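PDB 6LZH: GrgF from Penicillium sp. sh18, which acts as a polyketide transferase of the alpha/beta hydrolase fold in the biosynthesis of gregatin A, a fungal polyketide with an alkylated furanone core. Local coordinates for residues G18-R22 with R69-D75. Residues are numbered along the deposited sequence; the frame is centred on the assembly and turned at random.
Sequences GLTLR and RGIGASD
Arg22 and Asp75 form a salt bridge, NH1 to OD1 at 2.9 Å with an N-H...O angle of 172°. The same NH1 also donates to Ala73 O (3.0 Å), so both acceptors lie at the edge of the guanidinium, near its plane; a fully extended chi2 and chi3 carry the group there. Water 1 bridges Arg22 NH2 (3.1 Å) and Asp75 OD2 (2.6 Å), while Arg22 NE pairs with Glu12 of strand 9-14. Asp75 also grips the backbone of Thr20 twice: its N donates to Thr20 O (2.9 Å), and its OD2, with chi1 at m, accepts from Thr20 N (3.2 Å). Two residues along the strand from Thr20, Arg22 N donates to Ser74 OG (2.9 Å, 166°), a hydroxyl also bonded to Asp67 O. The CA atoms come nearest at Leu21-Ser74 (4.5 Å) and Thr20-Asp75 (5.4 Å).

Residues 20-22 are extended, whereas 69-75 curls back on itself: a type II' turn runs from Ile71 to Ser74, with Gly72 at phi/psi 61/-128 and Ser74 N bonded to Ile71 O (3.0 Å), and Gly70 N reaches Asp75 O (2.9 Å). Beneath the polar layer, Leu19 CD1 packs on Arg69 CG (3.3 Å) and Leu21 CD2 approaches Arg69 N (3.9 Å). Both leucines and Arg69 also touch His90 of helix 84-99, and the Arg69 guanidinium binds Gln86 and Asp81.

The contact thus joins the loop between strand 62-66 and helix 84-99 to the start of strand 20-26, near the 9-14 edge of the mixed, mainly parallel sheet of an alpha/beta hydrolase fold.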
ATOM      1  N   GLY A  18      13.250   8.339  -7.058  1.00 22.12           N
ATOM      2  CA  GLY A  18      13.869   9.011  -8.183  1.00 18.55           C
ATOM      3  C   GLY A  18      13.112  10.158  -8.812  1.00 26.65           C
ATOM      4  O   GLY A  18      13.516  10.622  -9.887  1.00 32.95           O
ATOM      5  N   LEU A  19      12.041  10.639  -8.197  1.00 23.50           N
ATOM      6  CA  LEU A  19      11.280  11.741  -8.765  1.00 20.15           C
ATOM      7  C   LEU A  19      11.756  13.076  -8.207  1.00 22.06           C
ATOM      8  O   LEU A  19      12.202  13.157  -7.062  1.00 17.59           O
ATOM      9  CB  LEU A  19       9.792  11.587  -8.445  1.00 24.94           C
ATOM     10  CG  LEU A  19       9.189  10.245  -8.831  1.00 28.22           C
ATOM     11  CD1 LEU A  19       7.885  10.073  -8.129  1.00 28.61           C
ATOM     12  CD2 LEU A  19       9.006  10.213 -10.327  1.00 26.66           C
ATOM     13  N   THR A  20      11.616  14.131  -9.017  1.00 19.56           N
ATOM     14  CA  THR A  20      11.753  15.501  -8.541  1.00 19.32           C
ATOM     15  C   THR A  20      10.371  16.045  -8.201  1.00 20.35           C
ATOM     16  O   THR A  20       9.488  16.086  -9.059  1.00 21.27           O
ATOM     17  CB  THR A  20      12.408  16.400  -9.591  1.00 23.14           C
ATOM     18  OG1 THR A  20      13.728  15.933  -9.879  1.00 19.91           O
ATOM     19  CG2 THR A  20      12.499  17.817  -9.068  1.00 23.17           C
ATOM     20  N   LEU A  21      10.182  16.445  -6.954  1.00 19.52           N
ATOM     21  CA  LEU A  21       8.980  17.150  -6.538  1.00 18.86           C
ATOM     22  C   LEU A  21       9.323  18.619  -6.403  1.00 17.97           C
ATOM     23  O   LEU A  21      10.422  18.964  -5.965  1.00 18.95           O
ATOM     24  CB  LEU A  21       8.463  16.627  -5.199  1.00 17.33           C
ATOM     25  CG  LEU A  21       8.189  15.123  -5.108  1.00 18.15           C
ATOM     26  CD1 LEU A  21       7.488  14.816  -3.792  1.00 14.49           C
ATOM     27  CD2 LEU A  21       7.365  14.630  -6.300  1.00 20.21           C
ATOM     28  N   ARG A  22       8.383  19.480  -6.759  1.00 17.39           N
ATOM     29  CA  ARG A  22       8.654  20.912  -6.787  1.00 16.67           C
ATOM     30  C   ARG A  22       7.634  21.650  -5.945  1.00 22.65           C
ATOM     31  O   ARG A  22       6.484  21.218  -5.810  1.00 17.64           O
ATOM     32  CB  ARG A  22       8.652  21.440  -8.239  1.00 20.35           C
ATOM     33  CG  ARG A  22       9.721  20.764  -9.111  1.00 21.42           C
ATOM     34  CD  ARG A  22       9.788  21.257 -10.566  1.00 21.24           C
ATOM     35  NE  ARG A  22      10.871  20.576 -11.283  1.00 24.65           N
ATOM     36  CZ  ARG A  22      10.765  19.371 -11.847  1.00 25.46           C
ATOM     37  NH1 ARG A  22       9.620  18.706 -11.823  1.00 19.83           N
ATOM     38  NH2 ARG A  22      11.811  18.828 -12.456  1.00 29.69           N
ATOM     39  N   ARG A  69       3.509  13.946  -6.201  1.00 17.92           N
ATOM     40  CA  ARG A  69       3.813  13.220  -7.422  1.00 18.63           C
ATOM     41  C   ARG A  69       2.674  13.319  -8.426  1.00 20.00           C
ATOM     42  O   ARG A  69       1.509  13.107  -8.080  1.00 15.84           O
ATOM     43  CB  ARG A  69       4.065  11.749  -7.086  1.00 22.39           C
ATOM     44  CG  ARG A  69       4.709  10.999  -8.219  1.00 31.07           C
ATOM     45  CD  ARG A  69       3.707  10.350  -9.141  1.00 35.81           C
ATOM     46  NE  ARG A  69       3.086   9.172  -8.555  1.00 29.14           N
ATOM     47  CZ  ARG A  69       2.161   8.456  -9.180  1.00 33.46           C
ATOM     48  NH1 ARG A  69       1.629   7.382  -8.597  1.00 33.63           N
ATOM     49  NH2 ARG A  69       1.756   8.828 -10.391  1.00 28.99           N
ATOM     50  N   GLY A  70       3.026  13.605  -9.679  1.00 20.33           N
ATOM     51  CA  GLY A  70       2.055  13.550 -10.760  1.00 20.80           C
ATOM     52  C   GLY A  70       1.100  14.719 -10.796  1.00 19.39           C
ATOM     53  O   GLY A  70       0.081  14.658 -11.481  1.00 21.13           O
ATOM     54  N   ILE A  71       1.394  15.785 -10.062  1.00 17.56           N
ATOM     55  CA  ILE A  71       0.494  16.918  -9.903  1.00 21.01           C
ATOM     56  C   ILE A  71       1.283  18.197 -10.148  1.00 19.63           C
ATOM     57  O   ILE A  71       2.464  18.267  -9.797  1.00 20.29           O
ATOM     58  CB  ILE A  71      -0.128  16.923  -8.484  1.00 23.11           C
ATOM     59  CG1 ILE A  71      -0.995  15.678  -8.260  1.00 23.83           C
ATOM     60  CG2 ILE A  71      -0.893  18.201  -8.217  1.00 23.43           C
ATOM     61  CD1 ILE A  71      -2.389  15.781  -8.850  1.00 22.33           C
ATOM     62  N   GLY A  72       0.642  19.195 -10.767  1.00 21.23           N
ATOM     63  CA  GLY A  72       1.222  20.531 -10.795  1.00 21.73           C
ATOM     64  C   GLY A  72       2.571  20.537 -11.491  1.00 20.74           C
ATOM     65  O   GLY A  72       2.722  20.010 -12.595  1.00 19.90           O
ATOM     66  N   ALA A  73       3.578  21.095 -10.819  1.00 18.26           N
ATOM     67  CA  ALA A  73       4.931  21.212 -11.357  1.00 22.69           C
ATOM     68  C   ALA A  73       5.817  19.996 -11.084  1.00 25.06           C
ATOM     69  O   ALA A  73       6.961  19.972 -11.550  1.00 25.05           O
ATOM     70  CB  ALA A  73       5.605  22.463 -10.787  1.00 20.36           C
ATOM     71  N   SER A  74       5.339  19.004 -10.336  1.00 22.10           N
ATOM     72  CA  SER A  74       6.181  17.887  -9.927  1.00 22.40           C
ATOM     73  C   SER A  74       6.252  16.819 -11.009  1.00 22.99           C
ATOM     74  O   SER A  74       5.333  16.657 -11.816  1.00 21.23           O
ATOM     75  CB  SER A  74       5.664  17.264  -8.619  1.00 20.27           C
ATOM     76  OG  SER A  74       5.979  18.129  -7.537  1.00 16.04           O
ATOM     77  N   ASP A  75       7.366  16.086 -11.009  1.00 21.45           N
ATOM     78  CA  ASP A  75       7.510  14.904 -11.848  1.00 22.32           C
ATOM     79  C   ASP A  75       6.474  13.854 -11.466  1.00 23.85           C
ATOM     80  O   ASP A  75       5.826  13.932 -10.423  1.00 22.84           O
ATOM     81  CB  ASP A  75       8.901  14.275 -11.699  1.00 24.06           C
ATOM     82  CG  ASP A  75      10.001  15.106 -12.325  1.00 24.92           C
ATOM     83  OD1 ASP A  75       9.699  16.107 -13.003  1.00 22.19           O
ATOM     84  OD2 ASP A  75      11.174  14.751 -12.116  1.00 29.27           O
TER
HETATM   85  O   HOH W   1      12.886  16.114 -13.445  1.00 38.03           O